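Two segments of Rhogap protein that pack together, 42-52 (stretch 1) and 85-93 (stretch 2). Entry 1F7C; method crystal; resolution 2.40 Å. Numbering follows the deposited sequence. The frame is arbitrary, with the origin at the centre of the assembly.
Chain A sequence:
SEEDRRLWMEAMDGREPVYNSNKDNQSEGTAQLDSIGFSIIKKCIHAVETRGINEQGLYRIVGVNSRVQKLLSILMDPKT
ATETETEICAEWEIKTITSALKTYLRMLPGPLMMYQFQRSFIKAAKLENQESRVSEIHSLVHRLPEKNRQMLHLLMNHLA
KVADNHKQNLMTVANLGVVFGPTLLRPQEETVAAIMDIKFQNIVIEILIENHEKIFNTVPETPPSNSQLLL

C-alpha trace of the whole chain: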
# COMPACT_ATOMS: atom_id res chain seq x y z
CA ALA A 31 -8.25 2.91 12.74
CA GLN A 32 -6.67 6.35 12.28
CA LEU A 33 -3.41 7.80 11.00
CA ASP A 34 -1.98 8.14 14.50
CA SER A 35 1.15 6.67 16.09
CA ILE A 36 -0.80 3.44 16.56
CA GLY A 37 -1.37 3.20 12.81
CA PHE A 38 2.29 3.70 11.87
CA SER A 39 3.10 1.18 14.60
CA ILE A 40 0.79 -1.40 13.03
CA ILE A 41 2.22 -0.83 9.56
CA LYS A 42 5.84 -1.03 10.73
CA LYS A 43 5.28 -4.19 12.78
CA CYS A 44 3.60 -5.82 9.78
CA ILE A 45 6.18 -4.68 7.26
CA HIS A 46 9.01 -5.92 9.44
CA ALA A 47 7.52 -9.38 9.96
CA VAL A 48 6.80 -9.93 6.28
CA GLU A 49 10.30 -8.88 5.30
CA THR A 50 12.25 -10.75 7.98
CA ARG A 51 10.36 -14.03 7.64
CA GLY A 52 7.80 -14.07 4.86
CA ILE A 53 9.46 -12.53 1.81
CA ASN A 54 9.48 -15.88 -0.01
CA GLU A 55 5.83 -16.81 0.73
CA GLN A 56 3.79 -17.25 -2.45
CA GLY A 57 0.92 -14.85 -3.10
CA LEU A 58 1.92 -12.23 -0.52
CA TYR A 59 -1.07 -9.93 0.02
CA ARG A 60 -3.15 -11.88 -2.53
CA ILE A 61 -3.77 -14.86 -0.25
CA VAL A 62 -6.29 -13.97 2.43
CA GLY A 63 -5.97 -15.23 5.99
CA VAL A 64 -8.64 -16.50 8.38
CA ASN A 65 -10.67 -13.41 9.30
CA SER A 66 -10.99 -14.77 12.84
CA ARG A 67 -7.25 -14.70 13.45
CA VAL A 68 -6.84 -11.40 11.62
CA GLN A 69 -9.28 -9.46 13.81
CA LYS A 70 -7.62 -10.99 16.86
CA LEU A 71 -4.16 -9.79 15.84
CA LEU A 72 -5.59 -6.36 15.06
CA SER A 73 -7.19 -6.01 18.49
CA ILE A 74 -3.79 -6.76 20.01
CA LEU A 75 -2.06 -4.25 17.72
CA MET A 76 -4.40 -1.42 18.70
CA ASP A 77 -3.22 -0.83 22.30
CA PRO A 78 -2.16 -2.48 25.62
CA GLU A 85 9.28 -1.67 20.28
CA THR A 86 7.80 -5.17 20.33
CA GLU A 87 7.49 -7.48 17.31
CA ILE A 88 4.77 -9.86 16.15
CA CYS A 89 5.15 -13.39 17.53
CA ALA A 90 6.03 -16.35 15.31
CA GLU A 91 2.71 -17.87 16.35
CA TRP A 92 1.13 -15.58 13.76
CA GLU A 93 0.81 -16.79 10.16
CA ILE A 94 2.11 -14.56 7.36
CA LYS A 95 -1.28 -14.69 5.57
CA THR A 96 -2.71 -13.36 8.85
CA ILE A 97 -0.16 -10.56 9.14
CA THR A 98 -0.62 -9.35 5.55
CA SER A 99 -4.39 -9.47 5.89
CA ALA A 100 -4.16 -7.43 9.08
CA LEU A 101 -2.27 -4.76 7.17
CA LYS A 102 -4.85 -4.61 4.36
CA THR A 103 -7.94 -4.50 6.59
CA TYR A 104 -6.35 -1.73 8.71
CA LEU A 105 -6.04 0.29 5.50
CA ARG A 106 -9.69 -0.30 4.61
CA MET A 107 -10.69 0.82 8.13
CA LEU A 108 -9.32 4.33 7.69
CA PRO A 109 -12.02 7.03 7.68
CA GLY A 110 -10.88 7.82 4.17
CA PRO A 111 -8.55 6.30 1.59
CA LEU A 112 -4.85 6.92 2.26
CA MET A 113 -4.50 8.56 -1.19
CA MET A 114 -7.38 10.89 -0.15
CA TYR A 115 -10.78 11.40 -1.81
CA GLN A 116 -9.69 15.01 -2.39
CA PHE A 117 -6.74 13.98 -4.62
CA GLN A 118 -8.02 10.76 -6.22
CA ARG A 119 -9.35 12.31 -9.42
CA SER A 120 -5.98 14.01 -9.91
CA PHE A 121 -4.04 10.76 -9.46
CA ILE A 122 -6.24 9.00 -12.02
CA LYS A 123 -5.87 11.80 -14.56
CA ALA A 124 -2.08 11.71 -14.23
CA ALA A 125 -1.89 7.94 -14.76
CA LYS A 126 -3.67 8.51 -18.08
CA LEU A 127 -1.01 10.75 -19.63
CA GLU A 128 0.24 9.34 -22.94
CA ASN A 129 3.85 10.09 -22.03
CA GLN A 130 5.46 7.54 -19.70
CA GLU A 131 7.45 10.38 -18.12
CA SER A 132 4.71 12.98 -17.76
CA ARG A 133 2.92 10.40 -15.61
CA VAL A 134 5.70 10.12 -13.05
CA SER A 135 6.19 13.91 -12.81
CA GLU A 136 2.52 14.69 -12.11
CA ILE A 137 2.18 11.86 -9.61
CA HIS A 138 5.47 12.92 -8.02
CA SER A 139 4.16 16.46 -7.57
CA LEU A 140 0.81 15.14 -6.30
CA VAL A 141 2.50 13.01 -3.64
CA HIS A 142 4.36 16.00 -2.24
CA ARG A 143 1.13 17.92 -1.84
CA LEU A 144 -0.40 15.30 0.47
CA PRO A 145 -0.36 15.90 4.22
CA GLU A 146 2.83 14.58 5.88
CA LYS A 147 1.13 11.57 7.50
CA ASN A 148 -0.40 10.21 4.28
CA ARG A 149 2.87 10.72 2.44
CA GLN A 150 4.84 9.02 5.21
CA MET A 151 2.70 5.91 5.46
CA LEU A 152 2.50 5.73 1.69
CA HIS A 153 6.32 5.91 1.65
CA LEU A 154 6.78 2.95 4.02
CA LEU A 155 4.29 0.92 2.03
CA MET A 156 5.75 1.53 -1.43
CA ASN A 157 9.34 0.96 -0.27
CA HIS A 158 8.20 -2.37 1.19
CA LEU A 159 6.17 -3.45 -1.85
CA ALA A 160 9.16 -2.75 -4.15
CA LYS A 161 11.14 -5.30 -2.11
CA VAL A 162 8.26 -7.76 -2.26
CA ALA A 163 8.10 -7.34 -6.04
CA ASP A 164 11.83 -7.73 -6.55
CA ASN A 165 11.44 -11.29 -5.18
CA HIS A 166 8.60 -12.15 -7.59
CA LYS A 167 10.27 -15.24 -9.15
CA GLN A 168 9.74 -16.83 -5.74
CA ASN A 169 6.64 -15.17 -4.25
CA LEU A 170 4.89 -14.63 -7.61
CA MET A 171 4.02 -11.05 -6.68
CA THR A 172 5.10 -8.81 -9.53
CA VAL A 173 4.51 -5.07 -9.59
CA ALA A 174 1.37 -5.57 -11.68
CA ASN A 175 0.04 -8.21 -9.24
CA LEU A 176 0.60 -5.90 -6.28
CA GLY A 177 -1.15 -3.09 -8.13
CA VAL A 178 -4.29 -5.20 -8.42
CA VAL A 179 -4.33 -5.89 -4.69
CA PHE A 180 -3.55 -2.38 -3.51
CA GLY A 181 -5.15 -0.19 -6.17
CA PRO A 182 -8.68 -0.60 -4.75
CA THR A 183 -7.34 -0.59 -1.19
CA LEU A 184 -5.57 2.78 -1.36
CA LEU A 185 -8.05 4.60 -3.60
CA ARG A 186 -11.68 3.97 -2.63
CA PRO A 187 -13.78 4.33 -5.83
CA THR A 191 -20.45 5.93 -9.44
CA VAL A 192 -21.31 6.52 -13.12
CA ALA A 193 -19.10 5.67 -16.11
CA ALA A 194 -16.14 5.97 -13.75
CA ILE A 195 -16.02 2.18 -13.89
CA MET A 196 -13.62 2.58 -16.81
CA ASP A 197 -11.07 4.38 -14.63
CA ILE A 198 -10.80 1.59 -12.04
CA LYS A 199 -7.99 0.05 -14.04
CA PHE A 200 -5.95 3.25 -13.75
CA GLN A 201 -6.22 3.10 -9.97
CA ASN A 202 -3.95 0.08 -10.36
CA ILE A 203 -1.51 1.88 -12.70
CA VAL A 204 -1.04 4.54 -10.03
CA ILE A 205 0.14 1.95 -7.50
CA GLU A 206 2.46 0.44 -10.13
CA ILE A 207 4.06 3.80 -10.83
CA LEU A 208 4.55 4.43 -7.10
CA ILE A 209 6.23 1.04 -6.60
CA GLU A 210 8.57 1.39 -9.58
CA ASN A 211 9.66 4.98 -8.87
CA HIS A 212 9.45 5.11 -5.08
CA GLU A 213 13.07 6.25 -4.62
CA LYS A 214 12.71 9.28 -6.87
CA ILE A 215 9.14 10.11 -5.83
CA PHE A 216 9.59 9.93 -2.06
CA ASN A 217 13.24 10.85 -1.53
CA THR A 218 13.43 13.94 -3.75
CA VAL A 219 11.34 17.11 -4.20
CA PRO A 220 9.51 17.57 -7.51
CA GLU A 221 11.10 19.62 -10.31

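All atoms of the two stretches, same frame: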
# COMPACT_ATOMS: atom_id res chain seq x y z
N LYS A 42 4.44 -0.67 10.55
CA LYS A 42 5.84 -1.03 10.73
C LYS A 42 6.02 -2.46 11.26
O LYS A 42 6.89 -3.19 10.81
CB LYS A 42 6.54 -0.04 11.67
CG LYS A 42 6.76 1.31 11.04
CD LYS A 42 7.52 2.26 11.95
CE LYS A 42 6.72 2.63 13.18
NZ LYS A 42 7.40 3.70 13.98
N LYS A 43 5.19 -2.85 12.23
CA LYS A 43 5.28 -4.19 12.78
C LYS A 43 4.95 -5.23 11.71
O LYS A 43 5.56 -6.30 11.67
CB LYS A 43 4.31 -4.35 13.95
CG LYS A 43 4.63 -3.51 15.17
CD LYS A 43 3.57 -3.73 16.25
CE LYS A 43 3.78 -2.84 17.47
NZ LYS A 43 5.08 -3.09 18.16
N CYS A 44 4.00 -4.91 10.84
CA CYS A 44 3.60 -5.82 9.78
C CYS A 44 4.63 -5.88 8.67
O CYS A 44 4.91 -6.95 8.12
CB CYS A 44 2.24 -5.43 9.21
SG CYS A 44 0.85 -5.78 10.29
N ILE A 45 5.19 -4.73 8.32
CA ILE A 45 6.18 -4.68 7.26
C ILE A 45 7.40 -5.48 7.68
O ILE A 45 7.92 -6.29 6.91
CB ILE A 45 6.64 -3.23 6.96
CG1 ILE A 45 5.51 -2.46 6.29
CG2 ILE A 45 7.87 -3.23 6.09
CD1 ILE A 45 4.78 -3.26 5.27
N HIS A 46 7.85 -5.25 8.91
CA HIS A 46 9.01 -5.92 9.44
C HIS A 46 8.89 -7.44 9.46
O HIS A 46 9.83 -8.14 9.09
CB HIS A 46 9.33 -5.42 10.84
CG HIS A 46 10.54 -6.05 11.44
ND1 HIS A 46 10.48 -7.19 12.21
CD2 HIS A 46 11.85 -5.75 11.30
CE1 HIS A 46 11.71 -7.56 12.53
NE2 HIS A 46 12.56 -6.71 11.99
N ALA A 47 7.73 -7.94 9.89
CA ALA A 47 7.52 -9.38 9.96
C ALA A 47 7.53 -10.03 8.57
O ALA A 47 8.12 -11.10 8.37
CB ALA A 47 6.20 -9.69 10.67
N VAL A 48 6.85 -9.39 7.62
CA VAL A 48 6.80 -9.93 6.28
C VAL A 48 8.20 -9.97 5.69
O VAL A 48 8.60 -10.96 5.09
CB VAL A 48 5.84 -9.10 5.38
CG1 VAL A 48 5.96 -9.51 3.92
CG2 VAL A 48 4.42 -9.31 5.83
N GLU A 49 8.97 -8.90 5.87
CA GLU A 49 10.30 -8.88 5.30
C GLU A 49 11.29 -9.83 5.95
O GLU A 49 12.02 -10.52 5.24
CB GLU A 49 10.86 -7.46 5.31
CG GLU A 49 10.02 -6.50 4.50
CD GLU A 49 10.69 -5.17 4.30
OE1 GLU A 49 11.63 -4.89 5.06
OE2 GLU A 49 10.29 -4.42 3.39
N THR A 50 11.31 -9.87 7.28
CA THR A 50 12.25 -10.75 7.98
C THR A 50 11.91 -12.23 7.98
O THR A 50 12.78 -13.05 8.27
CB THR A 50 12.48 -10.30 9.46
OG1 THR A 50 11.23 -10.21 10.15
CG2 THR A 50 13.20 -8.97 9.51
N ARG A 51 10.68 -12.61 7.65
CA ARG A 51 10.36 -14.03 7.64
C ARG A 51 9.29 -14.51 6.68
O ARG A 51 8.91 -15.68 6.71
CB ARG A 51 10.03 -14.52 9.06
CG ARG A 51 8.86 -13.84 9.73
CD ARG A 51 8.95 -14.00 11.24
NE ARG A 51 7.80 -13.45 11.95
CZ ARG A 51 6.59 -14.00 11.95
NH1 ARG A 51 6.36 -15.14 11.29
NH2 ARG A 51 5.59 -13.41 12.61
N GLY A 52 8.82 -13.64 5.80
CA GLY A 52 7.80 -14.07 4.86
C GLY A 52 7.99 -13.61 3.43
O GLY A 52 7.10 -13.79 2.59
N GLU A 85 8.84 -0.94 19.06
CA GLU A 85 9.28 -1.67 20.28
C GLU A 85 9.18 -3.19 20.11
O GLU A 85 10.14 -3.85 19.70
CB GLU A 85 8.45 -1.21 21.48
N THR A 86 8.01 -3.74 20.44
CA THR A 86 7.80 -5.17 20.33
C THR A 86 7.72 -5.61 18.86
O THR A 86 7.78 -4.78 17.95
CB THR A 86 6.49 -5.59 21.06
OG1 THR A 86 6.63 -6.92 21.56
CG2 THR A 86 5.29 -5.53 20.11
N GLU A 87 7.59 -6.91 18.65
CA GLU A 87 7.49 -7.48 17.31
C GLU A 87 6.49 -8.62 17.33
O GLU A 87 6.38 -9.34 18.33
CB GLU A 87 8.86 -7.98 16.85
CG GLU A 87 9.74 -6.88 16.27
CD GLU A 87 11.17 -7.33 16.04
OE1 GLU A 87 11.36 -8.40 15.42
OE2 GLU A 87 12.10 -6.61 16.46
N ILE A 88 5.77 -8.80 16.24
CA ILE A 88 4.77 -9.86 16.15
C ILE A 88 5.39 -11.23 16.41
O ILE A 88 6.48 -11.54 15.92
CB ILE A 88 4.09 -9.86 14.76
CG1 ILE A 88 3.50 -8.47 14.48
CG2 ILE A 88 3.00 -10.92 14.72
CD1 ILE A 88 2.79 -8.36 13.15
N CYS A 89 4.69 -12.05 17.18
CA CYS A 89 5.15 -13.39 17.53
C CYS A 89 5.09 -14.35 16.34
O CYS A 89 4.26 -14.20 15.44
CB CYS A 89 4.30 -13.96 18.68
SG CYS A 89 4.84 -15.57 19.29
N ALA A 90 5.97 -15.35 16.36
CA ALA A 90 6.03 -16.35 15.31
C ALA A 90 4.76 -17.17 15.24
O ALA A 90 4.50 -17.85 14.24
CB ALA A 90 7.23 -17.25 15.52
N GLU A 91 3.96 -17.12 16.29
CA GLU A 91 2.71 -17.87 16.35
C GLU A 91 1.73 -17.38 15.29
O GLU A 91 0.77 -18.07 14.94
CB GLU A 91 2.07 -17.72 17.73
CG GLU A 91 2.87 -18.39 18.85
CD GLU A 91 2.40 -17.98 20.23
OE1 GLU A 91 1.18 -18.06 20.50
OE2 GLU A 91 3.26 -17.58 21.05
N TRP A 92 1.99 -16.18 14.77
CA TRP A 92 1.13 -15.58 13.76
C TRP A 92 1.53 -15.91 12.32
O TRP A 92 2.67 -15.70 11.91
CB TRP A 92 1.10 -14.06 13.95
CG TRP A 92 0.43 -13.63 15.21
CD1 TRP A 92 1.02 -13.04 16.30
CD2 TRP A 92 -0.97 -13.75 15.53
NE1 TRP A 92 0.07 -12.80 17.28
CE2 TRP A 92 -1.15 -13.22 16.83
CE3 TRP A 92 -2.08 -14.27 14.84
CZ2 TRP A 92 -2.41 -13.19 17.45
CZ3 TRP A 92 -3.32 -14.23 15.47
CH2 TRP A 92 -3.48 -13.70 16.75
N GLU A 93 0.58 -16.43 11.55
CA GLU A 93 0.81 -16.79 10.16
C GLU A 93 1.01 -15.54 9.31
O GLU A 93 0.44 -14.49 9.60
CB GLU A 93 -0.38 -17.59 9.63
CG GLU A 93 -0.65 -18.86 10.42
CD GLU A 93 -1.95 -19.53 10.02
OE1 GLU A 93 -2.06 -19.99 8.85
OE2 GLU A 93 -2.86 -19.60 10.87
O HOH W 1 7.44 -7.35 13.59

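Stretch 1 is already helical at Lys-42, the helix having begun earlier in the chain, with successive i to i+4 backbone bonds such as Ala-47 N to Lys-43 O (3.3 Å). Stretch 2 runs past it without regular structure, nearest where the CA atoms of Lys-43 and Glu-87 lie 6.0 Å apart, and then folds into a type I turn from Cys-89 to Trp-92, closed by Trp-92 N to Cys-89 O (3.1 Å). The contact covers 435 Å², both sides summed.

Ile-88 is its apolar centre. Its CA-to-CB bond points toward the helix, and its m,t rotamer carries CD1 to 3.8 Å from Lys-43 O, 4.3 Å from Cys-44 SG and 4.4 Å from Ala-47 CB. Ala-47, buried, points toward stretch 2, and its lone methyl leaves room for Ile-88; Cys-44, also buried, has its CA-to-CB bond turned away, yet its SG adds a second apolar contact.

Polar groups lie at the margins. Lys-43 touches Ile-88 at its base, CB to CG1 4.2 Å, and its long chain carries NZ to a weak hydrogen bond with Thr-86 O (3.2 Å). A water donates to Lys-43 O (2.9 Å) and weakly accepts from Ile-88 N (3.5 Å), linking the backbones. Arg-51 NH2 reaches 3.2 Å from Cys-89 O, at too poor an angle for a hydrogen bond; its guanidinium lays one face against Ala-90 CA.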